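Local coordinates for protein molinate hydrolase (Gulosibacter molinativorax, PDB 4UB9) that hydrolyses the thiocarbamate pesticide molinate and belongs to the zinc-binding amidohydrolase family, at residues A[36-41]-A[87-92]; A[57-62]-A[445-450]; A[222-227]-A[262-267]. All blocks are in the same frame, centred on the assembly; numbering follows the deposited sequence.

Contact 1: A[36-41]-A[87-92]; sequences IAIVGG and KWILPG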
ATOM      1  N   ILE A  36      45.065 -17.158  34.242  1.00 49.07           N
ATOM      2  CA  ILE A  36      44.210 -18.323  34.468  1.00 43.03           C
ATOM      3  C   ILE A  36      44.821 -19.554  33.795  1.00 41.88           C
ATOM      4  O   ILE A  36      45.614 -19.447  32.846  1.00 42.87           O
ATOM      5  CB  ILE A  36      42.763 -18.085  33.953  1.00 46.91           C
ATOM      6  CG1 ILE A  36      41.762 -19.099  34.539  1.00 48.26           C
ATOM      7  CG2 ILE A  36      42.696 -18.162  32.428  1.00 50.45           C
ATOM      8  CD1 ILE A  36      40.303 -18.676  34.465  1.00 44.07           C
ATOM      9  N   ALA A  37      44.432 -20.728  34.280  1.00 43.64           N
ATOM     10  CA  ALA A  37      44.839 -21.983  33.655  1.00 43.00           C
ATOM     11  C   ALA A  37      43.660 -22.873  33.492  1.00 42.35           C
ATOM     12  O   ALA A  37      42.832 -23.030  34.387  1.00 51.41           O
ATOM     13  CB  ALA A  37      45.886 -22.682  34.488  1.00 48.20           C
ATOM     14  N   ILE A  38      43.611 -23.496  32.338  1.00 44.85           N
ATOM     15  CA  ILE A  38      42.502 -24.400  31.958  1.00 45.15           C
ATOM     16  C   ILE A  38      43.167 -25.762  31.935  1.00 48.27           C
ATOM     17  O   ILE A  38      44.039 -26.003  31.100  1.00 49.88           O
ATOM     18  CB  ILE A  38      41.907 -24.097  30.549  1.00 40.19           C
ATOM     19  CG1 ILE A  38      41.905 -22.584  30.211  1.00 45.41           C
ATOM     20  CG2 ILE A  38      40.531 -24.706  30.401  1.00 39.20           C
ATOM     21  CD1 ILE A  38      41.094 -21.719  31.134  1.00 49.76           C
ATOM     22  N   VAL A  39      42.791 -26.634  32.850  1.00 48.94           N
ATOM     23  CA  VAL A  39      43.591 -27.857  33.055  1.00 49.51           C
ATOM     24  C   VAL A  39      42.893 -29.176  32.694  1.00 48.52           C
ATOM     25  O   VAL A  39      41.753 -29.457  33.088  1.00 50.06           O
ATOM     26  CB  VAL A  39      44.215 -27.957  34.482  1.00 50.56           C
ATOM     27  CG1 VAL A  39      44.761 -26.617  34.924  1.00 44.89           C
ATOM     28  CG2 VAL A  39      43.216 -28.492  35.503  1.00 52.94           C
ATOM     29  N   GLY A  40      43.625 -29.978  31.930  1.00 52.47           N
ATOM     30  CA  GLY A  40      43.373 -31.410  31.845  1.00 50.71           C
ATOM     31  C   GLY A  40      42.206 -31.775  30.973  1.00 52.13           C
ATOM     32  O   GLY A  40      41.509 -32.766  31.215  1.00 59.46           O
ATOM     33  N   GLY A  41      42.021 -31.002  29.909  1.00 53.84           N
ATOM     34  CA  GLY A  41      40.951 -31.295  28.943  1.00 48.53           C
ATOM     35  C   GLY A  41      41.477 -31.677  27.575  1.00 44.14           C
ATOM     36  O   GLY A  41      42.663 -31.548  27.295  1.00 41.06           O
ATOM     37  N   LYS A  87      36.458 -32.874  29.610  1.00 49.82           N
ATOM     38  CA  LYS A  87      35.881 -31.770  28.884  1.00 52.47           C
ATOM     39  C   LYS A  87      36.714 -31.353  27.682  1.00 57.73           C
ATOM     40  O   LYS A  87      37.841 -31.766  27.503  1.00 60.20           O
ATOM     41  CB  LYS A  87      35.641 -30.593  29.817  1.00 53.19           C
ATOM     42  CG  LYS A  87      34.502 -30.849  30.781  1.00 57.90           C
ATOM     43  CD  LYS A  87      34.290 -29.719  31.763  1.00 59.03           C
ATOM     44  CE  LYS A  87      33.275 -30.121  32.813  1.00 61.19           C
ATOM     45  NZ  LYS A  87      32.272 -29.067  33.068  1.00 60.45           N
ATOM     46  N   TRP A  88      36.107 -30.574  26.820  1.00 56.05           N
ATOM     47  CA  TRP A  88      36.753 -30.113  25.616  1.00 48.30           C
ATOM     48  C   TRP A  88      37.065 -28.628  25.685  1.00 42.42           C
ATOM     49  O   TRP A  88      36.273 -27.829  26.104  1.00 41.38           O
ATOM     50  CB  TRP A  88      35.920 -30.466  24.405  1.00 45.97           C
ATOM     51  CG  TRP A  88      35.977 -31.915  24.079  1.00 47.81           C
ATOM     52  CD1 TRP A  88      36.700 -32.501  23.078  1.00 48.81           C
ATOM     53  CD2 TRP A  88      35.282 -32.970  24.743  1.00 46.47           C
ATOM     54  NE1 TRP A  88      36.497 -33.865  23.080  1.00 46.23           N
ATOM     55  CE2 TRP A  88      35.623 -34.175  24.087  1.00 47.88           C
ATOM     56  CE3 TRP A  88      34.396 -33.015  25.818  1.00 46.27           C
ATOM     57  CZ2 TRP A  88      35.124 -35.413  24.485  1.00 45.76           C
ATOM     58  CZ3 TRP A  88      33.891 -34.247  26.215  1.00 50.84           C
ATOM     59  CH2 TRP A  88      34.262 -35.434  25.546  1.00 53.37           C
ATOM     60  N   ILE A  89      38.274 -28.308  25.273  1.00 41.13           N
ATOM     61  CA  ILE A  89      38.780 -26.954  25.269  1.00 39.33           C
ATOM     62  C   ILE A  89      38.912 -26.437  23.826  1.00 37.94           C
ATOM     63  O   ILE A  89      39.695 -26.972  23.034  1.00 38.60           O
ATOM     64  CB  ILE A  89      40.161 -26.854  25.917  1.00 37.24           C
ATOM     65  CG1 ILE A  89      40.103 -27.366  27.354  1.00 37.26           C
ATOM     66  CG2 ILE A  89      40.632 -25.402  25.899  1.00 39.66           C
ATOM     67  CD1 ILE A  89      41.469 -27.570  27.994  1.00 34.30           C
ATOM     68  N   LEU A  90      38.158 -25.381  23.524  1.00 37.42           N
ATOM     69  CA  LEU A  90      38.153 -24.735  22.191  1.00 35.03           C
ATOM     70  C   LEU A  90      38.599 -23.288  22.278  1.00 36.58           C
ATOM     71  O   LEU A  90      38.597 -22.700  23.384  1.00 34.44           O
ATOM     72  CB  LEU A  90      36.786 -24.786  21.564  1.00 35.14           C
ATOM     73  CG  LEU A  90      36.370 -26.098  20.899  1.00 37.82           C
ATOM     74  CD1 LEU A  90      36.182 -27.226  21.924  1.00 38.44           C
ATOM     75  CD2 LEU A  90      35.087 -25.905  20.113  1.00 36.14           C
ATOM     76  N   PRO A  91      38.976 -22.681  21.123  1.00 35.98           N
ATOM     77  CA  PRO A  91      39.299 -21.273  21.172  1.00 36.49           C
ATOM     78  C   PRO A  91      38.030 -20.515  21.383  1.00 33.41           C
ATOM     79  O   PRO A  91      36.956 -21.023  21.120  1.00 31.69           O
ATOM     80  CB  PRO A  91      39.869 -20.979  19.782  1.00 41.21           C
ATOM     81  CG  PRO A  91      40.018 -22.297  19.103  1.00 41.57           C
ATOM     82  CD  PRO A  91      39.070 -23.211  19.765  1.00 38.94           C
ATOM     83  N   GLY A  92      38.163 -19.281  21.825  1.00 35.48           N
ATOM     84  CA  GLY A  92      37.016 -18.367  21.817  1.00 37.46           C
ATOM     85  C   GLY A  92      36.335 -18.383  20.435  1.00 38.26           C
ATOM     86  O   GLY A  92      37.007 -18.304  19.387  1.00 34.85           O
TER

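Contact 2: A[57-62]-A[445-450]; sequences VFIEDG and GDVVVL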
ATOM      1  N   VAL A  57      46.117 -25.344  29.170  1.00 47.32           N
ATOM      2  CA  VAL A  57      46.352 -24.052  28.544  1.00 44.92           C
ATOM      3  C   VAL A  57      46.568 -22.992  29.604  1.00 47.52           C
ATOM      4  O   VAL A  57      45.777 -22.860  30.545  1.00 55.71           O
ATOM      5  CB  VAL A  57      45.163 -23.612  27.695  1.00 46.77           C
ATOM      6  CG1 VAL A  57      45.434 -22.237  27.083  1.00 50.95           C
ATOM      7  CG2 VAL A  57      44.872 -24.644  26.627  1.00 42.55           C
ATOM      8  N   PHE A  58      47.659 -22.267  29.469  1.00 42.65           N
ATOM      9  CA  PHE A  58      48.036 -21.324  30.493  1.00 46.75           C
ATOM     10  C   PHE A  58      48.056 -19.929  29.921  1.00 47.00           C
ATOM     11  O   PHE A  58      48.759 -19.639  28.939  1.00 47.59           O
ATOM     12  CB  PHE A  58      49.405 -21.656  31.113  1.00 51.15           C
ATOM     13  CG  PHE A  58      49.733 -20.836  32.328  1.00 53.68           C
ATOM     14  CD1 PHE A  58      49.163 -21.135  33.542  1.00 57.68           C
ATOM     15  CD2 PHE A  58      50.656 -19.794  32.268  1.00 59.83           C
ATOM     16  CE1 PHE A  58      49.459 -20.394  34.676  1.00 60.90           C
ATOM     17  CE2 PHE A  58      50.970 -19.053  33.404  1.00 64.07           C
ATOM     18  CZ  PHE A  58      50.358 -19.350  34.610  1.00 59.12           C
ATOM     19  N   ILE A  59      47.320 -19.063  30.596  1.00 48.21           N
ATOM     20  CA  ILE A  59      47.173 -17.672  30.176  1.00 49.93           C
ATOM     21  C   ILE A  59      47.646 -16.761  31.271  1.00 46.04           C
ATOM     22  O   ILE A  59      47.279 -16.919  32.424  1.00 54.17           O
ATOM     23  CB  ILE A  59      45.707 -17.315  29.830  1.00 45.92           C
ATOM     24  CG1 ILE A  59      45.207 -18.191  28.677  1.00 41.52           C
ATOM     25  CG2 ILE A  59      45.567 -15.846  29.481  1.00 44.52           C
ATOM     26  CD1 ILE A  59      43.718 -18.502  28.764  1.00 45.37           C
ATOM     27  N   GLU A  60      48.400 -15.763  30.862  1.00 47.93           N
ATOM     28  CA  GLU A  60      49.010 -14.816  31.755  1.00 51.24           C
ATOM     29  C   GLU A  60      48.836 -13.391  31.203  1.00 49.21           C
ATOM     30  O   GLU A  60      49.262 -13.086  30.102  1.00 47.03           O
ATOM     31  CB  GLU A  60      50.481 -15.160  31.849  1.00 56.72           C
ATOM     32  CG  GLU A  60      51.162 -14.686  33.100  1.00 72.25           C
ATOM     33  CD  GLU A  60      52.638 -15.080  33.121  1.00 85.34           C
ATOM     34  OE1 GLU A  60      53.496 -14.234  33.464  1.00 79.91           O
ATOM     35  OE2 GLU A  60      52.938 -16.241  32.769  1.00 83.71           O
ATOM     36  N   ASP A  61      48.197 -12.533  31.986  1.00 48.13           N
ATOM     37  CA  ASP A  61      47.938 -11.151  31.585  1.00 52.98           C
ATOM     38  C   ASP A  61      47.274 -11.019  30.208  1.00 53.77           C
ATOM     39  O   ASP A  61      47.683 -10.216  29.370  1.00 50.16           O
ATOM     40  CB  ASP A  61      49.236 -10.342  31.642  1.00 58.64           C
ATOM     41  CG  ASP A  61      49.707 -10.109  33.075  1.00 65.13           C
ATOM     42  OD1 ASP A  61      49.057 -10.609  34.006  1.00 72.74           O
ATOM     43  OD2 ASP A  61      50.716  -9.424  33.276  1.00 71.38           O
ATOM     44  N   GLY A  62      46.266 -11.854  29.988  1.00 49.90           N
ATOM     45  CA  GLY A  62      45.481 -11.812  28.756  1.00 49.57           C
ATOM     46  C   GLY A  62      46.012 -12.611  27.581  1.00 47.37           C
ATOM     47  O   GLY A  62      45.275 -12.920  26.677  1.00 47.28           O
ATOM     48  N   GLY A 445      44.038 -14.713  25.089  1.00 38.77           N
ATOM     49  CA  GLY A 445      43.514 -15.783  25.964  1.00 39.99           C
ATOM     50  C   GLY A 445      42.014 -15.982  25.991  1.00 37.38           C
ATOM     51  O   GLY A 445      41.351 -15.895  27.040  1.00 40.00           O
ATOM     52  N   ASP A 446      41.488 -16.256  24.818  1.00 38.22           N
ATOM     53  CA  ASP A 446      40.069 -16.454  24.637  1.00 38.26           C
ATOM     54  C   ASP A 446      39.814 -17.920  24.507  1.00 41.90           C
ATOM     55  O   ASP A 446      40.279 -18.572  23.559  1.00 46.83           O
ATOM     56  CB  ASP A 446      39.570 -15.735  23.369  1.00 45.62           C
ATOM     57  CG  ASP A 446      39.703 -14.194  23.439  1.00 45.89           C
ATOM     58  OD1 ASP A 446      40.008 -13.644  24.520  1.00 50.39           O
ATOM     59  OD2 ASP A 446      39.511 -13.535  22.379  1.00 51.60           O
ATOM     60  N   VAL A 447      39.000 -18.465  25.394  1.00 40.47           N
ATOM     61  CA  VAL A 447      38.800 -19.919  25.424  1.00 35.16           C
ATOM     62  C   VAL A 447      37.411 -20.229  25.870  1.00 37.67           C
ATOM     63  O   VAL A 447      36.843 -19.525  26.706  1.00 43.69           O
ATOM     64  CB  VAL A 447      39.744 -20.568  26.449  1.00 40.37           C
ATOM     65  CG1 VAL A 447      39.506 -22.043  26.572  1.00 39.53           C
ATOM     66  CG2 VAL A 447      41.190 -20.309  26.070  1.00 44.11           C
ATOM     67  N   VAL A 448      36.841 -21.264  25.279  1.00 35.02           N
ATOM     68  CA  VAL A 448      35.631 -21.830  25.804  1.00 35.02           C
ATOM     69  C   VAL A 448      35.821 -23.305  26.147  1.00 38.91           C
ATOM     70  O   VAL A 448      36.656 -23.992  25.542  1.00 37.22           O
ATOM     71  CB  VAL A 448      34.434 -21.677  24.872  1.00 35.78           C
ATOM     72  CG1 VAL A 448      34.270 -20.224  24.537  1.00 40.56           C
ATOM     73  CG2 VAL A 448      34.559 -22.513  23.624  1.00 38.41           C
ATOM     74  N   VAL A 449      35.011 -23.782  27.090  1.00 36.11           N
ATOM     75  CA  VAL A 449      35.073 -25.154  27.547  1.00 34.27           C
ATOM     76  C   VAL A 449      33.708 -25.769  27.407  1.00 34.46           C
ATOM     77  O   VAL A 449      32.733 -25.227  27.933  1.00 34.65           O
ATOM     78  CB  VAL A 449      35.518 -25.226  29.021  1.00 39.33           C
ATOM     79  CG1 VAL A 449      35.565 -26.670  29.495  1.00 39.46           C
ATOM     80  CG2 VAL A 449      36.884 -24.570  29.211  1.00 38.14           C
ATOM     81  N   LEU A 450      33.644 -26.900  26.709  1.00 35.60           N
ATOM     82  CA  LEU A 450      32.416 -27.657  26.522  1.00 33.66           C
ATOM     83  C   LEU A 450      32.417 -28.964  27.305  1.00 41.46           C
ATOM     84  O   LEU A 450      33.452 -29.580  27.506  1.00 38.82           O
ATOM     85  CB  LEU A 450      32.236 -28.021  25.066  1.00 37.02           C
ATOM     86  CG  LEU A 450      32.404 -26.924  24.030  1.00 35.38           C
ATOM     87  CD1 LEU A 450      32.271 -27.521  22.644  1.00 36.89           C
ATOM     88  CD2 LEU A 450      31.351 -25.861  24.228  1.00 38.63           C
TER

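Contact 3: A[222-227]-A[262-267]; sequences AEVRPL and ERVLDV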
ATOM      1  N   ALA A 222      36.059  10.535  -9.931  1.00 37.95           N
ATOM      2  CA  ALA A 222      36.870  11.542  -9.287  1.00 43.70           C
ATOM      3  C   ALA A 222      36.196  12.124  -8.037  1.00 43.32           C
ATOM      4  O   ALA A 222      36.869  12.558  -7.106  1.00 39.48           O
ATOM      5  CB  ALA A 222      37.186  12.668 -10.269  1.00 48.64           C
ATOM      6  N   GLU A 223      34.874  12.175  -8.030  1.00 38.10           N
ATOM      7  CA  GLU A 223      34.167  12.670  -6.858  1.00 41.82           C
ATOM      8  C   GLU A 223      33.971  11.587  -5.797  1.00 42.70           C
ATOM      9  O   GLU A 223      33.778  11.894  -4.624  1.00 40.05           O
ATOM     10  CB  GLU A 223      32.834  13.264  -7.244  1.00 45.07           C
ATOM     11  CG  GLU A 223      32.986  14.622  -7.869  1.00 53.00           C
ATOM     12  CD  GLU A 223      31.661  15.215  -8.344  1.00 64.17           C
ATOM     13  OE1 GLU A 223      30.624  15.061  -7.654  1.00 67.12           O
ATOM     14  OE2 GLU A 223      31.665  15.864  -9.415  1.00 63.13           O
ATOM     15  N   VAL A 224      33.941  10.337  -6.230  1.00 39.51           N
ATOM     16  CA  VAL A 224      33.770   9.227  -5.291  1.00 39.72           C
ATOM     17  C   VAL A 224      35.027   9.034  -4.453  1.00 39.39           C
ATOM     18  O   VAL A 224      34.960   8.736  -3.266  1.00 34.88           O
ATOM     19  CB  VAL A 224      33.487   7.935  -6.025  1.00 40.59           C
ATOM     20  CG1 VAL A 224      33.540   6.752  -5.080  1.00 43.99           C
ATOM     21  CG2 VAL A 224      32.123   7.997  -6.684  1.00 44.38           C
ATOM     22  N   ARG A 225      36.177   9.242  -5.087  1.00 39.22           N
ATOM     23  CA  ARG A 225      37.464   8.962  -4.456  1.00 37.94           C
ATOM     24  C   ARG A 225      37.642   9.639  -3.110  1.00 35.75           C
ATOM     25  O   ARG A 225      37.912   8.972  -2.130  1.00 35.21           O
ATOM     26  CB  ARG A 225      38.642   9.324  -5.361  1.00 40.91           C
ATOM     27  CG  ARG A 225      39.975   8.822  -4.810  1.00 43.03           C
ATOM     28  CD  ARG A 225      41.142   9.057  -5.754  1.00 40.96           C
ATOM     29  NE  ARG A 225      41.080   8.208  -6.953  1.00 38.36           N
ATOM     30  CZ  ARG A 225      41.423   6.928  -7.024  1.00 32.42           C
ATOM     31  NH1 ARG A 225      41.848   6.281  -5.982  1.00 35.77           N
ATOM     32  NH2 ARG A 225      41.326   6.283  -8.173  1.00 31.70           N
ATOM     33  N   PRO A 226      37.488  10.958  -3.043  1.00 34.23           N
ATOM     34  CA  PRO A 226      37.702  11.548  -1.725  1.00 34.81           C
ATOM     35  C   PRO A 226      36.691  11.120  -0.675  1.00 33.30           C
ATOM     36  O   PRO A 226      36.990  11.117   0.524  1.00 32.57           O
ATOM     37  CB  PRO A 226      37.574  13.075  -1.987  1.00 35.17           C
ATOM     38  CG  PRO A 226      36.919  13.201  -3.326  1.00 35.74           C
ATOM     39  CD  PRO A 226      37.326  11.974  -4.094  1.00 35.35           C
ATOM     40  N   LEU A 227      35.475  10.811  -1.112  1.00 36.77           N
ATOM     41  CA  LEU A 227      34.399  10.429  -0.160  1.00 32.61           C
ATOM     42  C   LEU A 227      34.710   9.098   0.517  1.00 33.76           C
ATOM     43  O   LEU A 227      34.657   8.990   1.744  1.00 32.63           O
ATOM     44  CB  LEU A 227      33.058  10.363  -0.839  1.00 32.47           C
ATOM     45  CG  LEU A 227      32.549  11.723  -1.352  1.00 30.30           C
ATOM     46  CD1 LEU A 227      31.231  11.530  -2.101  1.00 29.54           C
ATOM     47  CD2 LEU A 227      32.347  12.728  -0.235  1.00 31.95           C
ATOM     48  N   GLU A 262      32.208  -0.493 -13.112  1.00 36.28           N
ATOM     49  CA  GLU A 262      33.481  -1.176 -12.753  1.00 41.75           C
ATOM     50  C   GLU A 262      34.570  -0.177 -12.441  1.00 37.03           C
ATOM     51  O   GLU A 262      35.356  -0.332 -11.533  1.00 39.21           O
ATOM     52  CB  GLU A 262      33.866  -2.280 -13.771  1.00 44.27           C
ATOM     53  CG  GLU A 262      32.728  -3.344 -13.739  1.00 59.33           C
ATOM     54  CD  GLU A 262      33.125  -4.819 -13.732  1.00 65.40           C
ATOM     55  OE1 GLU A 262      34.305  -5.127 -13.507  1.00 69.35           O
ATOM     56  OE2 GLU A 262      32.214  -5.671 -13.907  1.00 63.28           O
ATOM     57  N   ARG A 263      34.558   0.876 -13.199  1.00 36.75           N
ATOM     58  CA  ARG A 263      35.448   2.008 -13.008  1.00 39.90           C
ATOM     59  C   ARG A 263      35.366   2.622 -11.603  1.00 37.01           C
ATOM     60  O   ARG A 263      36.371   2.926 -10.969  1.00 34.20           O
ATOM     61  CB  ARG A 263      34.970   3.037 -14.014  1.00 42.23           C
ATOM     62  CG  ARG A 263      35.847   4.209 -14.259  1.00 47.09           C
ATOM     63  CD  ARG A 263      35.445   4.778 -15.607  1.00 41.90           C
ATOM     64  NE  ARG A 263      34.454   5.846 -15.497  1.00 42.04           N
ATOM     65  CZ  ARG A 263      34.593   7.065 -16.042  1.00 36.65           C
ATOM     66  NH1 ARG A 263      35.658   7.363 -16.737  1.00 34.26           N
ATOM     67  NH2 ARG A 263      33.667   7.981 -15.884  1.00 36.74           N
ATOM     68  N   VAL A 264      34.146   2.817 -11.140  1.00 33.77           N
ATOM     69  CA  VAL A 264      33.924   3.420  -9.809  1.00 34.62           C
ATOM     70  C   VAL A 264      34.216   2.387  -8.718  1.00 34.47           C
ATOM     71  O   VAL A 264      34.772   2.675  -7.671  1.00 33.07           O
ATOM     72  CB  VAL A 264      32.486   3.956  -9.666  1.00 35.69           C
ATOM     73  CG1 VAL A 264      32.141   4.236  -8.209  1.00 34.35           C
ATOM     74  CG2 VAL A 264      32.310   5.220 -10.507  1.00 33.05           C
ATOM     75  N   LEU A 265      33.886   1.150  -9.022  1.00 35.76           N
ATOM     76  CA  LEU A 265      34.228   0.050  -8.126  1.00 38.52           C
ATOM     77  C   LEU A 265      35.739  -0.049  -7.935  1.00 35.40           C
ATOM     78  O   LEU A 265      36.252  -0.200  -6.838  1.00 37.38           O
ATOM     79  CB  LEU A 265      33.645  -1.258  -8.671  1.00 41.31           C
ATOM     80  CG  LEU A 265      33.804  -2.479  -7.792  1.00 43.33           C
ATOM     81  CD1 LEU A 265      33.226  -2.257  -6.415  1.00 42.79           C
ATOM     82  CD2 LEU A 265      33.101  -3.640  -8.486  1.00 47.64           C
ATOM     83  N   ASP A 266      36.464   0.094  -9.024  1.00 37.38           N
ATOM     84  CA  ASP A 266      37.940   0.141  -8.950  1.00 39.14           C
ATOM     85  C   ASP A 266      38.459   1.261  -8.038  1.00 34.33           C
ATOM     86  O   ASP A 266      39.382   1.064  -7.267  1.00 34.05           O
ATOM     87  CB  ASP A 266      38.558   0.248 -10.339  1.00 40.51           C
ATOM     88  CG  ASP A 266      38.353  -1.052 -11.183  1.00 51.56           C
ATOM     89  OD1 ASP A 266      37.976  -2.131 -10.621  1.00 46.73           O
ATOM     90  OD2 ASP A 266      38.560  -0.964 -12.423  1.00 53.14           O
ATOM     91  N   VAL A 267      37.833   2.412  -8.081  1.00 30.21           N
ATOM     92  CA  VAL A 267      38.225   3.488  -7.169  1.00 31.87           C
ATOM     93  C   VAL A 267      38.046   3.080  -5.721  1.00 31.85           C
ATOM     94  O   VAL A 267      38.902   3.297  -4.883  1.00 31.49           O
ATOM     95  CB  VAL A 267      37.384   4.745  -7.428  1.00 32.92           C
ATOM     96  CG1 VAL A 267      37.541   5.753  -6.318  1.00 31.12           C
ATOM     97  CG2 VAL A 267      37.773   5.336  -8.790  1.00 35.30           C
TER

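Contact 1: A[36-41]-A[87-92]
Ile38 and Ile89 meet inside the small beta-sandwich domain that accompanies the barrel in amidohydrolases, one from strand 36-39 and the other from strand 88-95, which belong to different sheets. Ile38 CG2 lies 3.9 Å from Ile89 CD1 and 4.1 Å from Ile89 CG1, so a side branch of one isoleucine rests on the end of the other's longer arm. In Ile38 a chi1 of -35° sets CG1 beside the backbone N and leaves CG2 roughly opposite it, the branch that meets Ile89, while CD1 leads off in another direction. The arm of Ile89 is extended (chi2 168°) and carries CD1 on to the backbone of Gly41, 3.9 Å from its CA. The chain turns its corner at Gly40, just before: Gly40 and Gly41 both face Thr55 in a G1 beta bulge, Gly40 with the positive phi of that motif (78°). Beyond the bulge the chain joins the second sheet as strand 41-43, which runs parallel to strand 88-95. At the entrance to that pairing Gly41 CA stands 3.5 Å from Lys87 O, a backbone approach made without any hydrogen bond between 36-41 and 87-92. Val449 and Ile82 also touch Ile38, and Ala84 and Ile439 pack on Ile89. The Lys87 side chain leads away from Gly41, its NZ forming a salt bridge with Asp451 OD1 and a hydrogen bond with Ser465 OG.

Contact 2: A[57-62]-A[445-450]
Gly445 N donates to Gly62 O over 2.7 Å, a bent bond with an N-H...O angle of 145° whose donor is tilted 23° from the carbonyl plane, and the two glycine CA atoms come within 5.2 Å of each other. Next to this bond the side chain of Ile59 lies over Gly445. Three of its carbons share the contact: CD1 is 3.9 Å from Gly445 CA, CG1 is 4.0 Å from it and CG2 4.1 Å. A beta carbon on Gly445 would point into this side chain and clash with CG2, so the close approach depends on the bare backbone. Asp61 and Gly62 have the backbone angles of a type I' turn, the tight reversal of the hairpin that joins strands 55-60 and 63-69, and the carbonyl gripped by Gly445 therefore sits at the end of that turn. Strands 55-60 and 447-450 lie in different sheets of the beta-sandwich domain, and Ile59 CD1 bridges them by reaching Val447 CG2 at 4.1 Å, methyl to methyl, where strand 447-450 begins. Val447 has CG1 anti to the backbone N (chi1 176°), which leaves CG2 as the branch that meets Ile59. Were Ile59 cut back to an alanine, the cover over Gly445 CA would probably be lost and Val447 CG2 left without the methyl it meets. Ile59 is also packed against Ile36 and Ile64 of its own sheet. Asp446, whose CB points away from the hairpin, is held by a salt bridge to Arg167 and by the backbone N of Glu470.

Contact 3: A[222-227]-A[262-267]
The helical segments 222-227 and 262-267 run nearly parallel, their axes 9.4 Å apart at closest approach and inclined by 26°, with Arg225 and Val267 the closest pair of CA atoms at 6.2 Å. The CB of Val267 points toward 222-227. Its CG1 presses on the backbone of the other helix, 3.7 Å from Arg225 CA, and the same methyl lies under the centre of the Arg225 guanidinium, 4.1 Å from its plane. The Arg225 chain leaves extended (chi1 -170°), then bends at chi3 (-70°) to fold the flat group over Val267, where NH2 comes 3.7 Å from Val267 CG2. NH1 of the same group is paired with Glu271 and Asp270 on helix 262-275, so aliphatic packing and salt bridges tie Arg225 to one neighbour. Alongside, Val224 CG2 meets Val264 CG1 at 4.1 Å, the two side chains crossing at about a right angle. Beside this interface, Arg263 forms a salt bridge with Glu287 of a second subunit. The helices precede the neighbouring parallel strands 239-242 and 279-282, an arrangement typical of the outer helical layer of a TIM barrel.

Contacts 1 and 2 are neighbours, their centres 7 Å apart, whereas contact 3 lies on the far side of the chain's centre, with nearest atoms about 31 Å from either. The first two share two sheets: strands 36-39 and 55-60 are adjacent in one, 88-95 and 447-450 in the other. Probable backbone hydrogen bonds link them, Ile36 O to Ile59 N and Gly92 N to Asp446 O, both 2.8 Å. Along the chain their segments alternate, and both halves of contact 3 fall between 87-92 and 445-450. The beta domain is thus assembled from both ends of the chain, while contact 3 belongs to the intervening barrel.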